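Local structure of galectin 2 (Gallus gallus, 2YMZ) at residues F104-R107 with H108-K112. The protein is a prototype galectin, a small beta-sandwich lectin that probably binds carbohydrates, galactosides in particular. Sequence-based numbering, arbitrary orientation.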
ATOM      1  N   PHE A 104     -18.078  13.824   2.840  1.00 22.55           N
ATOM      2  CA  PHE A 104     -18.176  14.048   1.380  1.00 21.94           C
ATOM      3  C   PHE A 104     -19.165  13.069   0.750  1.00 25.00           C
ATOM      4  O   PHE A 104     -19.057  11.836   0.962  1.00 23.16           O
ATOM      5  CB  PHE A 104     -16.807  13.809   0.688  1.00 21.94           C
ATOM      6  CG  PHE A 104     -16.761  14.261  -0.741  1.00 21.65           C
ATOM      7  CD1 PHE A 104     -16.863  15.647  -1.046  1.00 22.17           C
ATOM      8  CD2 PHE A 104     -16.597  13.355  -1.790  1.00 22.44           C
ATOM      9  CE1 PHE A 104     -16.799  16.090  -2.373  1.00 21.14           C
ATOM     10  CE2 PHE A 104     -16.573  13.787  -3.123  1.00 22.03           C
ATOM     11  CZ  PHE A 104     -16.676  15.168  -3.422  1.00 20.28           C
ATOM     12  N   PRO A 105     -20.101  13.581  -0.092  1.00 26.24           N
ATOM     13  CA  PRO A 105     -21.126  12.695  -0.641  1.00 25.85           C
ATOM     14  C   PRO A 105     -20.576  11.684  -1.608  1.00 23.27           C
ATOM     15  O   PRO A 105     -19.625  11.931  -2.352  1.00 24.62           O
ATOM     16  CB  PRO A 105     -22.063  13.644  -1.402  1.00 28.45           C
ATOM     17  CG  PRO A 105     -21.163  14.775  -1.804  1.00 26.70           C
ATOM     18  CD  PRO A 105     -20.285  14.974  -0.593  1.00 24.84           C
ATOM     19  N   ASN A 106     -21.153  10.485  -1.526  1.00 23.59           N
ATOM     20  CA  ASN A 106     -20.891   9.455  -2.526  1.00 25.16           C
ATOM     21  C   ASN A 106     -21.777   9.754  -3.691  1.00 29.98           C
ATOM     22  O   ASN A 106     -22.805   9.053  -3.897  1.00 28.53           O
ATOM     23  CB  ASN A 106     -21.254   8.041  -1.932  1.00 26.68           C
ATOM     24  CG  ASN A 106     -20.924   6.907  -2.868  1.00 26.57           C
ATOM     25  OD1 ASN A 106     -20.340   7.093  -3.913  1.00 25.37           O
ATOM     26  ND2 ASN A 106     -21.298   5.659  -2.470  1.00 27.89           N
ATOM     27  N   ARG A 107     -21.404  10.800  -4.440  1.00 28.98           N
ATOM     28  CA  ARG A 107     -22.203  11.368  -5.529  1.00 32.82           C
ATOM     29  C   ARG A 107     -22.596  10.400  -6.588  1.00 33.22           C
ATOM     30  O   ARG A 107     -23.714  10.486  -7.110  1.00 35.74           O
ATOM     31  CB  ARG A 107     -21.358  12.420  -6.274  1.00 31.29           C
ATOM     32  CG  ARG A 107     -21.094  13.604  -5.443  1.00 31.25           C
ATOM     33  CD  ARG A 107     -20.086  14.474  -6.177  1.00 29.32           C
ATOM     34  NE  ARG A 107     -20.148  15.705  -5.447  1.00 33.99           N
ATOM     35  CZ  ARG A 107     -19.246  16.658  -5.561  1.00 30.53           C
ATOM     36  NH1 ARG A 107     -18.199  16.445  -6.333  1.00 23.34           N
ATOM     37  NH2 ARG A 107     -19.429  17.783  -4.862  1.00 28.29           N
ATOM     38  N   HIS A 108     -21.673   9.515  -6.977  1.00 31.36           N
ATOM     39  CA  HIS A 108     -21.920   8.709  -8.140  1.00 33.92           C
ATOM     40  C   HIS A 108     -22.392   7.315  -7.751  1.00 33.32           C
ATOM     41  O   HIS A 108     -22.526   6.442  -8.592  1.00 33.36           O
ATOM     42  CB  HIS A 108     -20.689   8.698  -9.026  1.00 38.54           C
ATOM     43  CG  HIS A 108     -20.126  10.074  -9.246  1.00 42.09           C
ATOM     44  ND1 HIS A 108     -20.749  11.023 -10.038  1.00 45.31           N
ATOM     45  CD2 HIS A 108     -18.996  10.666  -8.773  1.00 48.47           C
ATOM     46  CE1 HIS A 108     -20.036  12.136 -10.032  1.00 51.79           C
ATOM     47  NE2 HIS A 108     -18.972  11.951  -9.263  1.00 54.99           N
ATOM     48  N   GLY A 109     -22.659   7.132  -6.468  1.00 31.95           N
ATOM     49  CA  GLY A 109     -23.285   5.889  -6.020  1.00 37.89           C
ATOM     50  C   GLY A 109     -22.432   4.644  -6.107  1.00 35.74           C
ATOM     51  O   GLY A 109     -22.959   3.540  -6.200  1.00 36.51           O
ATOM     52  N   TYR A 110     -21.104   4.790  -6.011  1.00 30.24           N
ATOM     53  CA  TYR A 110     -20.231   3.603  -5.921  1.00 30.71           C
ATOM     54  C   TYR A 110     -20.735   2.625  -4.879  1.00 30.58           C
ATOM     55  O   TYR A 110     -21.054   3.014  -3.738  1.00 29.25           O
ATOM     56  CB  TYR A 110     -18.818   4.005  -5.424  1.00 31.10           C
ATOM     57  CG  TYR A 110     -17.943   4.636  -6.473  1.00 31.40           C
ATOM     58  CD1 TYR A 110     -18.216   5.896  -6.972  1.00 30.83           C
ATOM     59  CD2 TYR A 110     -16.846   3.934  -6.974  1.00 31.56           C
ATOM     60  CE1 TYR A 110     -17.430   6.475  -7.962  1.00 33.31           C
ATOM     61  CE2 TYR A 110     -16.035   4.491  -7.960  1.00 35.78           C
ATOM     62  CZ  TYR A 110     -16.339   5.782  -8.434  1.00 35.21           C
ATOM     63  OH  TYR A 110     -15.525   6.352  -9.395  1.00 38.86           O
ATOM     64  N   ASP A 111     -20.707   1.333  -5.196  1.00 32.91           N
ATOM     65  CA  ASP A 111     -20.973   0.403  -4.115  1.00 34.61           C
ATOM     66  C   ASP A 111     -19.712  -0.315  -3.665  1.00 32.84           C
ATOM     67  O   ASP A 111     -19.682  -0.939  -2.601  1.00 35.80           O
ATOM     68  CB  ASP A 111     -22.110  -0.597  -4.489  1.00 45.20           C
ATOM     69  CG  ASP A 111     -21.764  -1.518  -5.679  1.00 54.67           C
ATOM     70  OD1 ASP A 111     -20.826  -1.259  -6.477  1.00 56.92           O
ATOM     71  OD2 ASP A 111     -22.492  -2.525  -5.837  1.00 65.07           O
ATOM     72  N   LYS A 112     -18.661  -0.205  -4.483  1.00 28.76           N
ATOM     73  CA  LYS A 112     -17.410  -0.856  -4.182  1.00 29.61           C
ATOM     74  C   LYS A 112     -16.306   0.095  -4.667  1.00 26.46           C
ATOM     75  O   LYS A 112     -16.383   0.626  -5.765  1.00 28.73           O
ATOM     76  CB  LYS A 112     -17.357  -2.197  -4.941  1.00 32.32           C
ATOM     77  CG  LYS A 112     -16.038  -2.947  -4.902  1.00 35.70           C
ATOM     78  CD  LYS A 112     -16.075  -3.976  -6.043  1.00 44.30           C
ATOM     79  CE  LYS A 112     -14.694  -4.545  -6.290  1.00 48.99           C
ATOM     80  NZ  LYS A 112     -14.718  -5.897  -6.927  1.00 61.69           N
TER
HETATM   81  O   HOH W   1     -19.197   8.882  -5.820  1.00 33.61           O
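A type I beta turn from Asn106 to Gly109 leads the chain off strand 101-105, an edge strand, within the chain, of the five-stranded sheet, and Asn106 holds it from both its backbone and its side chain. Gly109 N donates to Asn106 O at 3.2 Å. Gly109, which closes the turn, has a positive phi, a conformation that favours glycine. With CG anti to the backbone N (chi1 -176°), the Asn106 amide reaches past the turn to the main chain of Tyr110. There ND2 of Asn106 gives a straight bond to Tyr110 O, 2.9 Å at 161°, lying in the amide plane and on a lone pair of the carbonyl. The return bond, Tyr110 N to Asn106 OD1, is weak (3.2 Å, bent to 124°). The strong bond and the weak one fix the rotation of the buried amide, with Tyr110 O in its plane; ND2 has a further acceptor in Gly89 O, which ties the turn to the loop between strands 80-88 and 91-95. A water donates to Asn106 OD1 (2.9 Å) and accepts from His108 N (2.8 Å), joining the amide to the middle of the turn. Within this exit from the beta sandwich, Arg107 and His108 run side by side in the same direction. CB of Arg107 sits over the centre of the imidazole face of His108, 3.8 Å from the centroid, a CH-pi contact. The extended Arg107 chain carries its guanidinium on to Gln66 O and Ser58 OG, with a face against Phe104 CZ; His108 NE2 also bonds to Ser58 OG.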